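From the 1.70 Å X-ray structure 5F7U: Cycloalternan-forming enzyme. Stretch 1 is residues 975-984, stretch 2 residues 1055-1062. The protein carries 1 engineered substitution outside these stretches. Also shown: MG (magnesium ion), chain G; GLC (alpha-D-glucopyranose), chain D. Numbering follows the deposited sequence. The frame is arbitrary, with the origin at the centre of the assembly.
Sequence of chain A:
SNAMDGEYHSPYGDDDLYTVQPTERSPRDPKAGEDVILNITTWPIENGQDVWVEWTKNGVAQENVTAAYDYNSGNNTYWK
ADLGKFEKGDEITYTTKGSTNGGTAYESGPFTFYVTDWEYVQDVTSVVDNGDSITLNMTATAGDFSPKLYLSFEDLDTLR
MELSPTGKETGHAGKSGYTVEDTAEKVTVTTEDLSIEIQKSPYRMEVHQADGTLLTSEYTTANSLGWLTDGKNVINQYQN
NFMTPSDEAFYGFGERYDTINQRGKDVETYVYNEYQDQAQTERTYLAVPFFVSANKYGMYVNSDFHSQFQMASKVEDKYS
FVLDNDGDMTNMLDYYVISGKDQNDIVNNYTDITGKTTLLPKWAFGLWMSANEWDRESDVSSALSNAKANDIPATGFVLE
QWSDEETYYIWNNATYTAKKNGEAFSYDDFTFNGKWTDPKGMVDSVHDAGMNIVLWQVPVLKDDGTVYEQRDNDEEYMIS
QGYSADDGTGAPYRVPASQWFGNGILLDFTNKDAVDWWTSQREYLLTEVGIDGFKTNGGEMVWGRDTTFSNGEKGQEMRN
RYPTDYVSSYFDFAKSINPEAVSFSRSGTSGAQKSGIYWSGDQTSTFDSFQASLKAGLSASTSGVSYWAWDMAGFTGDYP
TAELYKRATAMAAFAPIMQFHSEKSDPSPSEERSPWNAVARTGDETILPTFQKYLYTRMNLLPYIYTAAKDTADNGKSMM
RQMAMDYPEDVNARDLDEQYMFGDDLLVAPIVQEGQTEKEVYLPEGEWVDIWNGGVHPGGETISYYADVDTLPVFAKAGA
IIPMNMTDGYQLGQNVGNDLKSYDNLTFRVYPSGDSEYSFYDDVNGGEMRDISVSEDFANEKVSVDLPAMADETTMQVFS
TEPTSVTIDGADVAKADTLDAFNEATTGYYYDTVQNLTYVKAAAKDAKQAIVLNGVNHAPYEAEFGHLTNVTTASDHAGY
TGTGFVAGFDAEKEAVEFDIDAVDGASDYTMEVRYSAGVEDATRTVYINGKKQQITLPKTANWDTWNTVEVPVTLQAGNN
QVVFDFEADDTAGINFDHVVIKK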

# COMPACT_ATOMS: atom_id res chain seq x y z
N ALA A 975 5.08 -10.17 -43.51
CA ALA A 975 4.02 -10.77 -42.68
C ALA A 975 3.40 -9.78 -41.70
O ALA A 975 4.07 -8.84 -41.25
N VAL A 976 2.11 -10.00 -41.40
CA VAL A 976 1.39 -9.28 -40.34
C VAL A 976 0.82 -10.36 -39.42
O VAL A 976 0.04 -11.20 -39.86
N GLU A 977 1.22 -10.34 -38.15
CA GLU A 977 0.79 -11.34 -37.17
C GLU A 977 -0.11 -10.71 -36.11
O GLU A 977 0.23 -9.67 -35.54
N PHE A 978 -1.26 -11.34 -35.88
CA PHE A 978 -2.25 -10.89 -34.90
C PHE A 978 -2.35 -11.90 -33.75
O PHE A 978 -2.19 -13.12 -33.95
N ASP A 979 -2.67 -11.37 -32.58
CA ASP A 979 -3.00 -12.17 -31.41
C ASP A 979 -4.49 -11.99 -31.23
O ASP A 979 -4.95 -10.91 -30.87
N ILE A 980 -5.27 -13.04 -31.53
CA ILE A 980 -6.72 -12.88 -31.60
C ILE A 980 -7.47 -13.76 -30.62
O ILE A 980 -7.18 -14.95 -30.49
N ASP A 981 -8.42 -13.16 -29.91
CA ASP A 981 -9.31 -13.94 -29.05
C ASP A 981 -10.56 -14.43 -29.77
O ASP A 981 -11.10 -13.76 -30.65
N ALA A 982 -11.01 -15.63 -29.38
CA ALA A 982 -12.36 -16.08 -29.70
C ALA A 982 -13.35 -15.22 -28.93
O ALA A 982 -13.15 -14.94 -27.74
N VAL A 983 -14.42 -14.78 -29.59
CA VAL A 983 -15.39 -13.89 -28.94
C VAL A 983 -16.20 -14.64 -27.87
O VAL A 983 -16.44 -14.09 -26.79
N ASP A 984 -16.58 -15.89 -28.17
CA ASP A 984 -17.46 -16.73 -27.33
C ASP A 984 -16.98 -18.17 -27.27
O ASP A 984 -17.73 -19.10 -27.57
N ASN A 1055 -3.44 -2.41 -49.21
CA ASN A 1055 -3.35 -1.73 -47.92
C ASN A 1055 -4.26 -2.47 -46.96
O ASN A 1055 -5.40 -2.76 -47.30
N PHE A 1056 -3.73 -2.80 -45.79
CA PHE A 1056 -4.41 -3.73 -44.87
C PHE A 1056 -4.82 -2.95 -43.61
O PHE A 1056 -3.97 -2.57 -42.81
N ASP A 1057 -6.12 -2.70 -43.46
CA ASP A 1057 -6.63 -1.86 -42.38
C ASP A 1057 -6.74 -2.57 -41.02
O ASP A 1057 -6.17 -2.14 -40.02
N HIS A 1058 -7.50 -3.66 -41.00
CA HIS A 1058 -7.85 -4.35 -39.75
C HIS A 1058 -8.50 -5.68 -40.05
O HIS A 1058 -8.85 -5.95 -41.20
N VAL A 1059 -8.65 -6.50 -39.01
CA VAL A 1059 -9.56 -7.64 -39.04
C VAL A 1059 -10.63 -7.52 -37.95
O VAL A 1059 -10.38 -6.94 -36.89
N VAL A 1060 -11.83 -8.04 -38.25
CA VAL A 1060 -12.92 -8.13 -37.28
C VAL A 1060 -13.30 -9.59 -37.16
O VAL A 1060 -13.41 -10.29 -38.18
N ILE A 1061 -13.49 -10.07 -35.92
CA ILE A 1061 -13.98 -11.43 -35.69
C ILE A 1061 -15.46 -11.34 -35.36
O ILE A 1061 -15.86 -10.59 -34.45
N LYS A 1062 -16.29 -12.07 -36.12
CA LYS A 1062 -17.71 -12.10 -35.86
C LYS A 1062 -18.24 -13.51 -35.97
O LYS A 1062 -17.51 -14.43 -36.34

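What fills the middle of the contact? The two strands run nearly parallel, 18° apart, with axes 9.0 Å from each other at closest approach; no hydrogen bond crosses the gap; the contact is made by apolar side chains. Phe978 (chi1 m, chi2 86°) points in, and Val1059 (chi1 m) sets its CG2 over one face of that ring, 4.2 Å from the centroid and 16° off the normal, a CH-pi contact. The same CG2 meets Ile980 CD1 at 3.8 Å, so one methyl serves two neighbours of the facing strand.

How does the second aromatic ring join in? Phe1056 takes chi1 t, and its CZ comes within 3.6 Å of Phe978 CE1. The ring planes meet at 64° with centroids 5.6 Å apart, an oblique pairing. Val976 (chi1 t) closes this end, its CB 4.2 Å from Phe1056 CE2.

What continues the packing toward the other end? Ile1061, with chi1 and chi2 both m, gives up the largest area, 71 Å². Its CG1 lies 3.6 Å from CG2 of Ile980, whose chi1 is m and chi2 t. Beyond the strand, Val983 (chi1 t) still turns inward from the loop: its CG2 sits 4.0 Å from Ile1061 CG2 and 3.9 Å from Ile1061 O.

Where do the polar groups go? Alternation along stretch 1 keeps Glu977 and Asp979 out of reach of the facing strand, with hydrogen-bonding partners elsewhere in the structure. On stretch 2, Asp1057 and His1058 both point away, and Asp1057 OD1 binds the magnesium ion MG at 2.2 Å. Asn1055 (chi1 m) grips the glucose GLC with both ends of its amide: GLC O4 donates to Asn1055 OD1 at 2.7 Å, while Asn1055 ND2 donates to GLC O3 at 2.8 Å.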

# COMPACT_ATOMS: atom_id res chain seq x y z
CB ALA A 975 4.55 -11.99 -41.94
CB VAL A 976 0.26 -8.37 -40.90
CG1 VAL A 976 -0.44 -7.59 -39.79
CG2 VAL A 976 0.79 -7.38 -41.93
CB GLU A 977 1.99 -12.05 -36.54
CG GLU A 977 1.64 -13.09 -35.47
CD GLU A 977 2.82 -13.94 -34.99
OE1 GLU A 977 3.93 -13.84 -35.54
OE2 GLU A 977 2.62 -14.72 -34.03
CB PHE A 978 -3.65 -10.80 -35.52
CG PHE A 978 -3.80 -9.76 -36.61
CD1 PHE A 978 -3.48 -10.06 -37.94
CD2 PHE A 978 -4.32 -8.50 -36.32
CE1 PHE A 978 -3.65 -9.11 -38.95
CE2 PHE A 978 -4.47 -7.54 -37.33
CZ PHE A 978 -4.14 -7.85 -38.65
CB ASP A 979 -2.26 -11.63 -30.18
CG ASP A 979 -0.74 -11.69 -30.32
OD1 ASP A 979 -0.21 -12.79 -30.54
OD2 ASP A 979 -0.08 -10.64 -30.15
CB ILE A 980 -7.23 -13.09 -33.04
CG1 ILE A 980 -6.78 -11.90 -33.90
CG2 ILE A 980 -8.76 -13.26 -33.07
CD1 ILE A 980 -7.03 -12.04 -35.38
CB ASP A 981 -9.71 -13.11 -27.84
CG ASP A 981 -8.62 -13.03 -26.81
OD1 ASP A 981 -7.90 -14.05 -26.61
OD2 ASP A 981 -8.46 -11.94 -26.20
CB ALA A 982 -12.51 -17.55 -29.33
CB VAL A 983 -16.32 -13.18 -29.97
CG1 VAL A 983 -17.32 -12.25 -29.27
CG2 VAL A 983 -15.51 -12.40 -31.00
CB ASP A 984 -18.86 -16.78 -27.94
CG ASP A 984 -19.68 -15.58 -27.61
OD1 ASP A 984 -20.01 -15.39 -26.42
OD2 ASP A 984 -20.01 -14.83 -28.55
CB ASN A 1055 -3.71 -0.25 -48.04
CG ASN A 1055 -2.69 0.51 -48.87
OD1 ASN A 1055 -1.51 0.14 -48.91
ND2 ASN A 1055 -3.14 1.58 -49.53
CB PHE A 1056 -3.46 -4.90 -44.61
CG PHE A 1056 -4.01 -6.03 -43.76
CD1 PHE A 1056 -5.38 -6.17 -43.46
CD2 PHE A 1056 -3.13 -7.01 -43.29
CE1 PHE A 1056 -5.83 -7.24 -42.68
CE2 PHE A 1056 -3.57 -8.07 -42.51
CZ PHE A 1056 -4.93 -8.20 -42.21
CB ASP A 1057 -7.99 -1.26 -42.75
CG ASP A 1057 -8.49 -0.24 -41.73
OD1 ASP A 1057 -7.69 0.25 -40.88
OD2 ASP A 1057 -9.69 0.07 -41.79
CB HIS A 1058 -8.81 -3.48 -38.88
CG HIS A 1058 -10.22 -3.35 -39.41
ND1 HIS A 1058 -10.89 -2.14 -39.39
CD2 HIS A 1058 -11.10 -4.25 -39.89
CE1 HIS A 1058 -12.12 -2.31 -39.85
NE2 HIS A 1058 -12.27 -3.58 -40.17
CB VAL A 1059 -8.84 -9.02 -38.98
CG1 VAL A 1059 -7.86 -9.19 -40.14
CG2 VAL A 1059 -8.14 -9.23 -37.65
CB VAL A 1060 -14.13 -7.23 -37.68
CG1 VAL A 1060 -15.37 -7.56 -36.87
CG2 VAL A 1060 -13.76 -5.76 -37.49
CB ILE A 1061 -13.22 -12.16 -34.54
CG1 ILE A 1061 -11.68 -12.13 -34.76
CG2 ILE A 1061 -13.75 -13.59 -34.35
CD1 ILE A 1061 -11.17 -12.77 -36.05
CB LYS A 1062 -18.47 -11.12 -36.78
CG LYS A 1062 -18.34 -11.39 -38.27
CD LYS A 1062 -19.12 -10.37 -39.10
CE LYS A 1062 -19.16 -10.79 -40.56
NZ LYS A 1062 -19.81 -9.73 -41.40
MG MG G . -6.27 0.37 -39.19
C1 GLC D . -0.00 3.02 -54.23
C2 GLC D . -0.84 3.41 -53.00
C3 GLC D . -0.27 2.78 -51.72
C4 GLC D . -0.10 1.26 -51.86
C5 GLC D . 0.79 1.00 -53.08
C6 GLC D . 1.04 -0.48 -53.33
O1 GLC D . 1.26 3.71 -54.26
O2 GLC D . -0.88 4.83 -52.85
O3 GLC D . -1.12 3.11 -50.63
O4 GLC D . 0.48 0.72 -50.67
O5 GLC D . 0.20 1.58 -54.26
O6 GLC D . 1.91 -0.56 -54.46